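Local coordinates for putative alkaline phosphatase (Pseudomonas fluorescens, PDB 4F1V), which binds phosphate with high affinity in the periplasm and probably serves as the solute-binding component of the PstSACB import system, at residues Gln87-Gly92 / Phe293-Phe298; Val95-Asn100 / Lys225-Gly230. All coordinates share one frame; numbering follows the deposited sequence.

Interaction 1. Residues Gln87-Gly92 / Phe293-Phe298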
loop_
_atom_site.group_PDB
_atom_site.type_symbol
_atom_site.label_atom_id
_atom_site.label_comp_id
_atom_site.label_asym_id
_atom_site.label_seq_id
_atom_site.Cartn_x
_atom_site.Cartn_y
_atom_site.Cartn_z
ATOM N N GLN A 87 -10.061 -6.849 7.693
ATOM C CA GLN A 87 -9.209 -6.065 6.769
ATOM C C GLN A 87 -9.370 -4.590 7.198
ATOM O O GLN A 87 -10.488 -4.072 7.195
ATOM C CB GLN A 87 -9.677 -6.252 5.353
ATOM C CG GLN A 87 -8.750 -5.534 4.335
ATOM C CD GLN A 87 -9.201 -5.669 2.875
ATOM O OE1 GLN A 87 -8.403 -5.939 1.965
ATOM N NE2 GLN A 87 -10.494 -5.451 2.641
ATOM N N VAL A 88 -8.252 -3.936 7.565
ATOM C CA VAL A 88 -8.354 -2.554 8.068
ATOM C C VAL A 88 -7.170 -1.755 7.556
ATOM O O VAL A 88 -6.060 -2.259 7.449
ATOM C CB VAL A 88 -8.368 -2.444 9.598
ATOM C CG1 VAL A 88 -9.722 -2.819 10.173
ATOM C CG2 VAL A 88 -7.261 -3.300 10.265
ATOM N N PRO A 89 -7.376 -0.448 7.267
ATOM C CA PRO A 89 -6.199 0.420 6.951
ATOM C C PRO A 89 -5.240 0.444 8.107
ATOM O O PRO A 89 -5.659 0.513 9.271
ATOM C CB PRO A 89 -6.852 1.795 6.754
ATOM C CG PRO A 89 -8.186 1.410 6.206
ATOM C CD PRO A 89 -8.621 0.281 7.145
ATOM N N SER A 90 -3.949 0.487 7.751
ATOM C CA SER A 90 -2.862 0.679 8.702
ATOM C C SER A 90 -2.389 2.131 8.769
ATOM O O SER A 90 -2.413 2.748 9.815
ATOM C CB SER A 90 -1.726 -0.265 8.308
ATOM O OG SER A 90 -0.642 -0.083 9.217
ATOM N N VAL A 91 -1.991 2.662 7.603
ATOM C CA VAL A 91 -1.487 4.019 7.447
ATOM C C VAL A 91 -1.862 4.514 6.027
ATOM O O VAL A 91 -2.121 3.745 5.152
ATOM C CB VAL A 91 0.048 4.146 7.655
ATOM C CG1 VAL A 91 0.470 3.548 8.998
ATOM C CG2 VAL A 91 0.826 3.438 6.523
ATOM N N GLY A 92 -1.821 5.880 5.887
ATOM C CA GLY A 92 -1.861 6.454 4.531
ATOM C C GLY A 92 -0.486 6.593 3.925
ATOM O O GLY A 92 0.526 6.693 4.673
ATOM N N PHE A 293 -4.037 3.872 0.773
ATOM C CA PHE A 293 -3.824 3.212 2.060
ATOM C C PHE A 293 -3.100 1.898 1.875
ATOM O O PHE A 293 -3.262 1.188 0.874
ATOM C CB PHE A 293 -5.163 2.960 2.823
ATOM C CG PHE A 293 -5.814 4.249 3.253
ATOM C CD1 PHE A 293 -6.676 4.940 2.408
ATOM C CD2 PHE A 293 -5.488 4.793 4.481
ATOM C CE1 PHE A 293 -7.225 6.152 2.807
ATOM C CE2 PHE A 293 -6.043 6.003 4.874
ATOM C CZ PHE A 293 -6.932 6.675 4.058
ATOM N N THR A 294 -2.307 1.555 2.904
ATOM C CA THR A 294 -1.819 0.167 3.063
ATOM C C THR A 294 -2.483 -0.414 4.308
ATOM O O THR A 294 -2.781 0.334 5.245
ATOM C CB THR A 294 -0.292 0.123 3.104
ATOM O OG1 THR A 294 0.124 -1.237 3.170
ATOM C CG2 THR A 294 0.329 0.884 4.254
ATOM N N ASN A 295 -2.732 -1.725 4.295
ATOM C CA ASN A 295 -3.730 -2.370 5.157
ATOM C C ASN A 295 -3.161 -3.562 5.924
ATOM O O ASN A 295 -2.114 -4.121 5.601
ATOM C CB ASN A 295 -4.934 -2.836 4.303
ATOM C CG ASN A 295 -5.316 -1.747 3.314
ATOM O OD1 ASN A 295 -5.547 -0.587 3.714
ATOM N ND2 ASN A 295 -5.401 -2.102 2.078
ATOM N N LEU A 296 -3.940 -3.937 6.963
ATOM C CA LEU A 296 -3.710 -5.184 7.745
ATOM C C LEU A 296 -4.833 -6.179 7.426
ATOM O O LEU A 296 -5.994 -5.791 7.235
ATOM C CB LEU A 296 -3.812 -4.887 9.239
ATOM C CG LEU A 296 -2.945 -3.762 9.834
ATOM C CD1 LEU A 296 -3.171 -3.616 11.334
ATOM C CD2 LEU A 296 -1.501 -3.947 9.514
ATOM N N ILE A 297 -4.489 -7.464 7.451
ATOM C CA ILE A 297 -5.446 -8.551 7.361
ATOM C C ILE A 297 -5.148 -9.508 8.525
ATOM O O ILE A 297 -4.033 -10.018 8.654
ATOM C CB ILE A 297 -5.332 -9.295 6.031
ATOM C CG1 ILE A 297 -5.577 -8.334 4.843
ATOM C CG2 ILE A 297 -6.333 -10.476 5.971
ATOM C CD1 ILE A 297 -5.122 -8.936 3.503
ATOM N N PHE A 298 -6.159 -9.695 9.399
ATOM C CA PHE A 298 -6.087 -10.536 10.595
ATOM C C PHE A 298 -7.321 -11.469 10.617
ATOM O O PHE A 298 -8.256 -11.306 9.843
ATOM C CB PHE A 298 -6.064 -9.682 11.873
ATOM C CG PHE A 298 -4.704 -9.113 12.244
ATOM C CD1 PHE A 298 -4.159 -8.008 11.593
ATOM C CD2 PHE A 298 -3.945 -9.742 13.224
ATOM C CE1 PHE A 298 -2.887 -7.529 11.949
ATOM C CE2 PHE A 298 -2.684 -9.278 13.547
ATOM C CZ PHE A 298 -2.171 -8.181 12.932
#
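Val91 lays its CG2 methyl against CG2 of Thr294, the two side chains lying side by side and pointing the same way, with the methyl carbons a tight 3.5 Å apart. Both belong to a classic beta bulge, in which Ser90 and Val91 face Thr294, between antiparallel strands of the mixed sheet in one lobe of this Venus-flytrap binding protein. At the bulge Thr294 O serves two donors: Ser90 N at 2.8 Å and, weakly, Val91 N at 3.4 Å. Proline has no N-H to give, and Pro89 accordingly sits at a non-hydrogen-bonded pair with Asn295. In the conformer given, its CB packs against CD2 of the Phe293 ring at 4.0 Å. Gly92, with no side chain, brings its CA equally close to that CD2. On the face that carries Val91, Val88 CG2 meets Leu296 CB, again in one of two conformers. Ser90 points its CB toward the partner strand, and its OG, anti to the backbone N (chi1 179°), bonds to Tyr15 and His318. Threonine suits position 294 by having two different branches: CG2 packs on valine, while OG1 bonds to Asp63 of the phosphate pocket. Beyond the bulge, Leu296 N reaches Val88 O at 2.7 Å in a nearly straight bond of 173°.

Interaction 2. Residues Val95-Asn100 / Lys225-Gly230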
loop_
_atom_site.group_PDB
_atom_site.type_symbol
_atom_site.label_atom_id
_atom_site.label_comp_id
_atom_site.label_asym_id
_atom_site.label_seq_id
_atom_site.Cartn_x
_atom_site.Cartn_y
_atom_site.Cartn_z
ATOM N N VAL A 95 2.531 7.759 -3.296
ATOM C CA VAL A 95 3.287 6.939 -4.200
ATOM C C VAL A 95 4.289 7.876 -4.914
ATOM O O VAL A 95 3.856 8.820 -5.610
ATOM C CB VAL A 95 2.402 6.207 -5.231
ATOM C CG1 VAL A 95 3.293 5.404 -6.202
ATOM C CG2 VAL A 95 1.379 5.336 -4.540
ATOM N N ALA A 96 5.568 7.650 -4.672
ATOM C CA ALA A 96 6.651 8.501 -5.198
ATOM C C ALA A 96 7.107 8.011 -6.612
ATOM O O ALA A 96 6.902 6.847 -6.945
ATOM C CB ALA A 96 7.824 8.453 -4.205
ATOM N N ILE A 97 7.763 8.928 -7.309
ATOM C CA ILE A 97 8.269 8.687 -8.654
ATOM C C ILE A 97 9.790 8.973 -8.658
ATOM O O ILE A 97 10.252 10.008 -9.157
ATOM C CB ILE A 97 7.528 9.555 -9.707
ATOM C CG1 ILE A 97 5.998 9.386 -9.620
ATOM C CG2 ILE A 97 8.009 9.188 -11.129
ATOM C CD1 ILE A 97 5.440 8.019 -9.841
ATOM N N PRO A 98 10.587 8.052 -8.065
ATOM C CA PRO A 98 12.038 8.220 -8.089
ATOM C C PRO A 98 12.575 7.881 -9.501
ATOM O O PRO A 98 12.021 7.073 -10.218
ATOM C CB PRO A 98 12.536 7.251 -7.021
ATOM C CG PRO A 98 11.508 6.116 -7.107
ATOM C CD PRO A 98 10.196 6.821 -7.361
ATOM N N PHE A 99 13.734 8.504 -9.803
ATOM C CA PHE A 99 14.368 8.285 -11.076
ATOM C C PHE A 99 15.888 8.435 -10.947
ATOM O O PHE A 99 16.361 9.081 -10.004
ATOM C CB PHE A 99 13.815 9.226 -12.170
ATOM C CG PHE A 99 14.052 10.695 -11.881
ATOM C CD1 PHE A 99 15.209 11.340 -12.299
ATOM C CD2 PHE A 99 13.132 11.463 -11.129
ATOM C CE1 PHE A 99 15.462 12.660 -11.996
ATOM C CE2 PHE A 99 13.388 12.764 -10.815
ATOM C CZ PHE A 99 14.553 13.390 -11.242
ATOM N N ASN A 100 16.608 7.866 -11.900
ATOM C CA ASN A 100 18.048 7.928 -11.976
ATOM C C ASN A 100 18.468 8.628 -13.267
ATOM O O ASN A 100 18.612 7.996 -14.315
ATOM C CB ASN A 100 18.620 6.481 -11.925
ATOM C CG ASN A 100 20.099 6.468 -12.098
ATOM O OD1 ASN A 100 20.781 7.431 -11.750
ATOM N ND2 ASN A 100 20.627 5.403 -12.678
ATOM N N LYS A 225 16.138 13.774 -8.045
ATOM C CA LYS A 225 16.045 12.333 -7.751
ATOM C C LYS A 225 14.638 11.788 -7.601
ATOM O O LYS A 225 14.441 10.563 -7.850
ATOM C CB LYS A 225 16.823 12.041 -6.419
ATOM C CG LYS A 225 18.293 12.406 -6.534
ATOM C CD LYS A 225 19.056 12.141 -5.264
ATOM C CE LYS A 225 20.553 12.253 -5.413
ATOM N NZ LYS A 225 21.097 11.148 -6.315
ATOM N N VAL A 226 13.681 12.599 -7.172
ATOM C CA VAL A 226 12.289 12.169 -6.917
ATOM C C VAL A 226 11.427 13.232 -7.592
ATOM O O VAL A 226 11.484 14.420 -7.200
ATOM C CB VAL A 226 12.002 11.994 -5.435
ATOM C CG1 VAL A 226 10.517 11.645 -5.209
ATOM C CG2 VAL A 226 12.884 10.947 -4.798
ATOM N N ALA A 227 10.664 12.855 -8.593
ATOM C CA ALA A 227 9.979 13.863 -9.385
ATOM C C ALA A 227 8.866 14.552 -8.575
ATOM O O ALA A 227 8.118 13.902 -7.838
ATOM C CB ALA A 227 9.370 13.245 -10.624
ATOM N N ARG A 228 8.756 15.867 -8.764
ATOM C CA ARG A 228 7.504 16.519 -8.422
ATOM C C ARG A 228 6.411 16.017 -9.375
ATOM O O ARG A 228 6.707 15.615 -10.493
ATOM C CB ARG A 228 7.661 18.043 -8.489
ATOM C CG ARG A 228 8.681 18.607 -7.484
ATOM C CD ARG A 228 9.118 20.033 -7.852
ATOM N NE ARG A 228 10.120 20.494 -6.911
ATOM C CZ ARG A 228 10.840 21.609 -7.128
ATOM N NH1 ARG A 228 10.571 22.358 -8.214
ATOM N NH2 ARG A 228 11.757 21.948 -6.219
ATOM N N VAL A 229 5.135 16.085 -8.913
ATOM C CA VAL A 229 4.006 15.786 -9.765
ATOM C C VAL A 229 2.960 16.869 -9.578
ATOM O O VAL A 229 2.662 17.273 -8.459
ATOM C CB VAL A 229 3.396 14.363 -9.487
ATOM C CG1 VAL A 229 2.221 14.100 -10.391
ATOM C CG2 VAL A 229 4.456 13.285 -9.632
ATOM N N GLY A 230 2.412 17.322 -10.735
ATOM C CA GLY A 230 1.330 18.302 -10.719
ATOM C C GLY A 230 1.596 19.584 -11.508
ATOM O O GLY A 230 0.781 20.484 -11.496
HETATM O O HOH W 1 7.164 11.604 -6.729
#
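Phe99 lays its ring against the backbone of Lys225-Ala227. The carbonyl carbon Lys225 C lies over one face, 3.6 Å above the ring plane and offset toward the rim, while Ala227 N comes to the edge at CE2, in plane. With CG between the backbone N and the carbonyl carbon (chi1 62°), the ring starts back over its own main chain, and its far end comes nearer to the partner segment. A broad flat side chain fits here because the surface it meets is mostly backbone, and the small Ala227 CB adds a low bump 4.1 Å from CE2. That same methyl points toward the partner segment and rests against Ile97 CB at 4.2 Å; a little further along, Ile97 CG1 meets Val229 CG2, the two branched side chains crossing at about a right angle. Pro98 and Val226 form the single backbone bridge, its centre flanked by two hydrogen bonds: Ala227 N to Ile97 O at 2.9 Å, almost straight at 177°, and Phe99 N to Lys225 O. Proline, lacking an N-H, costs neither bond. A water completes the seam, accepting from Ile97 N at 2.8 Å and donating to Ala227 O. Around this patch, Leu109 of strand 108-109 touches both Ile97 and Ala227, Ile205 of strand 204-205 touches Ile97 and Phe99, and Phe152 of helix 147-159 packs on Ile97.

How the interactions relate
The centres of interactions 1 and 2 lie 24 Å apart, and their segments make no spatial contact beyond adjoining in sequence. Strand 85-94, an edge strand of the five-stranded sheet, carries the first segment of interaction 1; the chain then runs on through 95-98 to strand 99-100, at the border of the four-stranded sheet. Residues 225-230 come back to meet 96-99 through a single bridge before strand 291-299 closes interaction 1, so interaction 2 is nested inside its loop. The chain thus leaves one sheet and later returns, as in Venus-flytrap binding proteins, which hold their ligand, here phosphate, between two lobes. The side chain of Thr294 is about 6 Å from the bound phosphate and the side chain of Ala96 about 12 Å.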